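Uncharacterized protein conserved in bacteria (Cupriavidus necator, PDB 5DMH) catalyses the ATP-dependent phosphorylation of 3-oxo-tetronate to 3-oxo-tetronate 4-phosphate, as a member of the four-carbon acid sugar kinase family. Local coordinates at residues A[401-406]-A[429-434]. Sequence-based numbering, arbitrary orientation.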
ATOM      1  N   GLN A 401       8.009   9.544  -6.313  1.00 18.38           N
ATOM      2  CA  GLN A 401       8.783   9.497  -7.544  1.00 20.04           C
ATOM      3  C   GLN A 401       9.281  10.907  -7.917  1.00 19.63           C
ATOM      4  O   GLN A 401      10.426  11.053  -8.374  1.00 18.84           O
ATOM      5  CB  GLN A 401       7.975   8.846  -8.669  1.00 21.05           C
ATOM      6  CG  GLN A 401       7.891   7.303  -8.525  1.00 21.10           C
ATOM      7  CD  GLN A 401       7.023   6.617  -9.599  1.00 27.91           C
ATOM      8  OE1 GLN A 401       6.072   7.193 -10.115  1.00 29.43           O
ATOM      9  NE2 GLN A 401       7.372   5.387  -9.938  1.00 39.31           N
ATOM     10  N   ALA A 402       8.459  11.932  -7.731  1.00 21.87           N
ATOM     11  CA  ALA A 402       8.860  13.305  -8.093  1.00 23.24           C
ATOM     12  C   ALA A 402       9.976  13.802  -7.169  1.00 20.35           C
ATOM     13  O   ALA A 402      10.819  14.619  -7.572  1.00 21.85           O
ATOM     14  CB  ALA A 402       7.662  14.245  -8.040  1.00 20.41           C
ATOM     15  N   LEU A 403       9.967  13.331  -5.922  1.00 19.36           N
ATOM     16  CA  LEU A 403      11.042  13.629  -4.967  1.00 20.39           C
ATOM     17  C   LEU A 403      12.352  12.898  -5.230  1.00 20.05           C
ATOM     18  O   LEU A 403      13.384  13.225  -4.627  1.00 28.15           O
ATOM     19  CB  LEU A 403      10.597  13.296  -3.547  1.00 21.09           C
ATOM     20  CG  LEU A 403       9.497  14.153  -2.927  1.00 22.12           C
ATOM     21  CD1 LEU A 403       9.034  13.527  -1.631  1.00 20.73           C
ATOM     22  CD2 LEU A 403       9.972  15.583  -2.698  1.00 22.92           C
ATOM     23  N   GLY A 404      12.344  11.899  -6.103  1.00 24.16           N
ATOM     24  CA  GLY A 404      13.560  11.188  -6.436  1.00 25.13           C
ATOM     25  C   GLY A 404      14.060  10.228  -5.363  1.00 23.54           C
ATOM     26  O   GLY A 404      15.219   9.844  -5.373  1.00 25.39           O
ATOM     27  N   VAL A 405      13.173   9.811  -4.466  1.00 21.09           N
ATOM     28  CA  VAL A 405      13.531   8.920  -3.373  1.00 23.07           C
ATOM     29  C   VAL A 405      13.887   7.545  -3.931  1.00 21.45           C
ATOM     30  O   VAL A 405      13.150   7.017  -4.751  1.00 19.81           O
ATOM     31  CB  VAL A 405      12.365   8.795  -2.394  1.00 22.80           C
ATOM     32  CG1 VAL A 405      12.653   7.782  -1.316  1.00 21.95           C
ATOM     33  CG2 VAL A 405      12.063  10.168  -1.781  1.00 24.08           C
ATOM     34  N   ARG A 406      14.988   6.971  -3.467  1.00 20.19           N
ATOM     35  CA  ARG A 406      15.406   5.651  -3.933  1.00 21.97           C
ATOM     36  C   ARG A 406      15.037   4.510  -2.977  1.00 25.13           C
ATOM     37  O   ARG A 406      14.844   3.369  -3.409  1.00 26.06           O
ATOM     38  CB  ARG A 406      16.917   5.643  -4.220  1.00 27.11           C
ATOM     39  CG  ARG A 406      17.296   6.495  -5.434  1.00 38.38           C
ATOM     40  CD  ARG A 406      18.802   6.741  -5.526  1.00 49.86           C
ATOM     41  NE  ARG A 406      19.112   7.755  -6.536  1.00 61.01           N
ATOM     42  CZ  ARG A 406      20.338   8.168  -6.848  1.00 66.26           C
ATOM     43  NH1 ARG A 406      21.401   7.658  -6.235  1.00 67.57           N
ATOM     44  NH2 ARG A 406      20.501   9.099  -7.778  1.00 69.95           N
ATOM     45  N   LEU A 429      14.980  12.902   4.239  1.00 26.71           N
ATOM     46  CA  LEU A 429      13.600  13.353   4.269  1.00 22.54           C
ATOM     47  C   LEU A 429      12.831  12.405   5.165  1.00 22.86           C
ATOM     48  O   LEU A 429      13.165  11.236   5.264  1.00 24.65           O
ATOM     49  CB  LEU A 429      12.979  13.352   2.874  1.00 20.83           C
ATOM     50  CG  LEU A 429      13.766  14.099   1.803  1.00 27.06           C
ATOM     51  CD1 LEU A 429      13.093  13.948   0.445  1.00 29.32           C
ATOM     52  CD2 LEU A 429      13.924  15.584   2.191  1.00 30.09           C
ATOM     53  N   ALA A 430      11.809  12.920   5.831  1.00 20.97           N
ATOM     54  CA  ALA A 430      10.927  12.076   6.622  1.00 20.96           C
ATOM     55  C   ALA A 430       9.570  12.074   5.946  1.00 19.17           C
ATOM     56  O   ALA A 430       9.010  13.136   5.635  1.00 22.79           O
ATOM     57  CB  ALA A 430      10.824  12.591   8.048  1.00 19.74           C
ATOM     58  N   LEU A 431       9.053  10.873   5.701  1.00 16.42           N
ATOM     59  CA  LEU A 431       7.815  10.687   4.972  1.00 17.34           C
ATOM     60  C   LEU A 431       6.816   9.846   5.740  1.00 16.40           C
ATOM     61  O   LEU A 431       7.188   8.855   6.373  1.00 19.59           O
ATOM     62  CB  LEU A 431       8.089   9.919   3.681  1.00 18.84           C
ATOM     63  CG  LEU A 431       9.093  10.500   2.682  1.00 32.02           C
ATOM     64  CD1 LEU A 431       9.253   9.509   1.557  1.00 47.45           C
ATOM     65  CD2 LEU A 431       8.570  11.763   2.144  1.00 31.11           C
ATOM     66  N   ALA A 432       5.543  10.199   5.624  1.00 16.70           N
ATOM     67  CA  ALA A 432       4.463   9.344   6.105  1.00 18.12           C
ATOM     68  C   ALA A 432       3.532   9.192   4.925  1.00 16.77           C
ATOM     69  O   ALA A 432       2.982  10.176   4.424  1.00 17.28           O
ATOM     70  CB  ALA A 432       3.736   9.974   7.308  1.00 19.22           C
ATOM     71  N   LEU A 433       3.429   7.968   4.428  1.00 15.16           N
ATOM     72  CA  LEU A 433       2.666   7.661   3.241  1.00 13.53           C
ATOM     73  C   LEU A 433       1.411   6.920   3.688  1.00 18.31           C
ATOM     74  O   LEU A 433       1.446   5.717   3.962  1.00 16.12           O
ATOM     75  CB  LEU A 433       3.492   6.787   2.291  1.00 13.11           C
ATOM     76  CG  LEU A 433       4.841   7.398   1.900  1.00 15.62           C
ATOM     77  CD1 LEU A 433       5.589   6.537   0.887  1.00 19.03           C
ATOM     78  CD2 LEU A 433       4.695   8.838   1.391  1.00 13.79           C
ATOM     79  N   LYS A 434       0.317   7.658   3.751  1.00 16.36           N
ATOM     80  CA  LYS A 434      -0.936   7.185   4.344  1.00 17.62           C
ATOM     81  C   LYS A 434      -1.911   6.644   3.307  1.00 12.46           C
ATOM     82  O   LYS A 434      -2.486   7.375   2.518  1.00 15.15           O
ATOM     83  CB  LYS A 434      -1.599   8.337   5.102  1.00 19.63           C
ATOM     84  CG  LYS A 434      -2.864   7.980   5.881  1.00 17.74           C
ATOM     85  CD  LYS A 434      -3.757   9.213   5.997  1.00 15.95           C
ATOM     86  CE  LYS A 434      -4.698   9.296   4.813  1.00 16.35           C
ATOM     87  NZ  LYS A 434      -6.057   8.866   5.157  1.00 16.00           N
TER
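The backbones of 401-406 and 429-434 stay well apart where the end of helix 393-403 and the chain just after it face the strand carrying Leu-431: their closest CA atoms, those of Val-405 and Leu-429, are 8.8 Å from each other, and no hydrogen bond joins the two segments. Residues 401-403 are the last turn of helix 393-403, which Gly-404 ends in a Schellman motif; its positive phi of 74° turns the chain out of the helix, and its N bonds back to Gln-401 O at 3.1 Å. Leu-403 and Val-405, either side of this glycine, both direct their CB toward the strand.

The contact is wholly apolar and made by methyl groups. Leu-431 meets both partners with its branched end: CD2 lies 4.2 Å from Leu-403 CD1, while CD1 lies 4.4 Å from Val-405 CG2, so the fork is shared between the two residues that flank Gly-404. With CG anti to the carbonyl carbon in both leucines (chi1 -68° in Leu-403, -58° in Leu-431), each branched end reaches across, and the side chains pass each other in opposite directions. Leu-429, one residue out of the strand, also points its CB toward the helix end and borders the same buried layer.

Phe-388 of strand 387-391 touches both Leu-403 and Leu-431, and Leu-381 of helix 362-382 packs on Leu-403 and Leu-429. On the strand's other face Ala-430 and Ala-432 rest on helix 443-451. The contact thus joins the C-terminal end of helix 393-403, whose opposite end includes the probable ATP-binding residue Thr-395, to strand 430-434 within the nucleotide-binding domain.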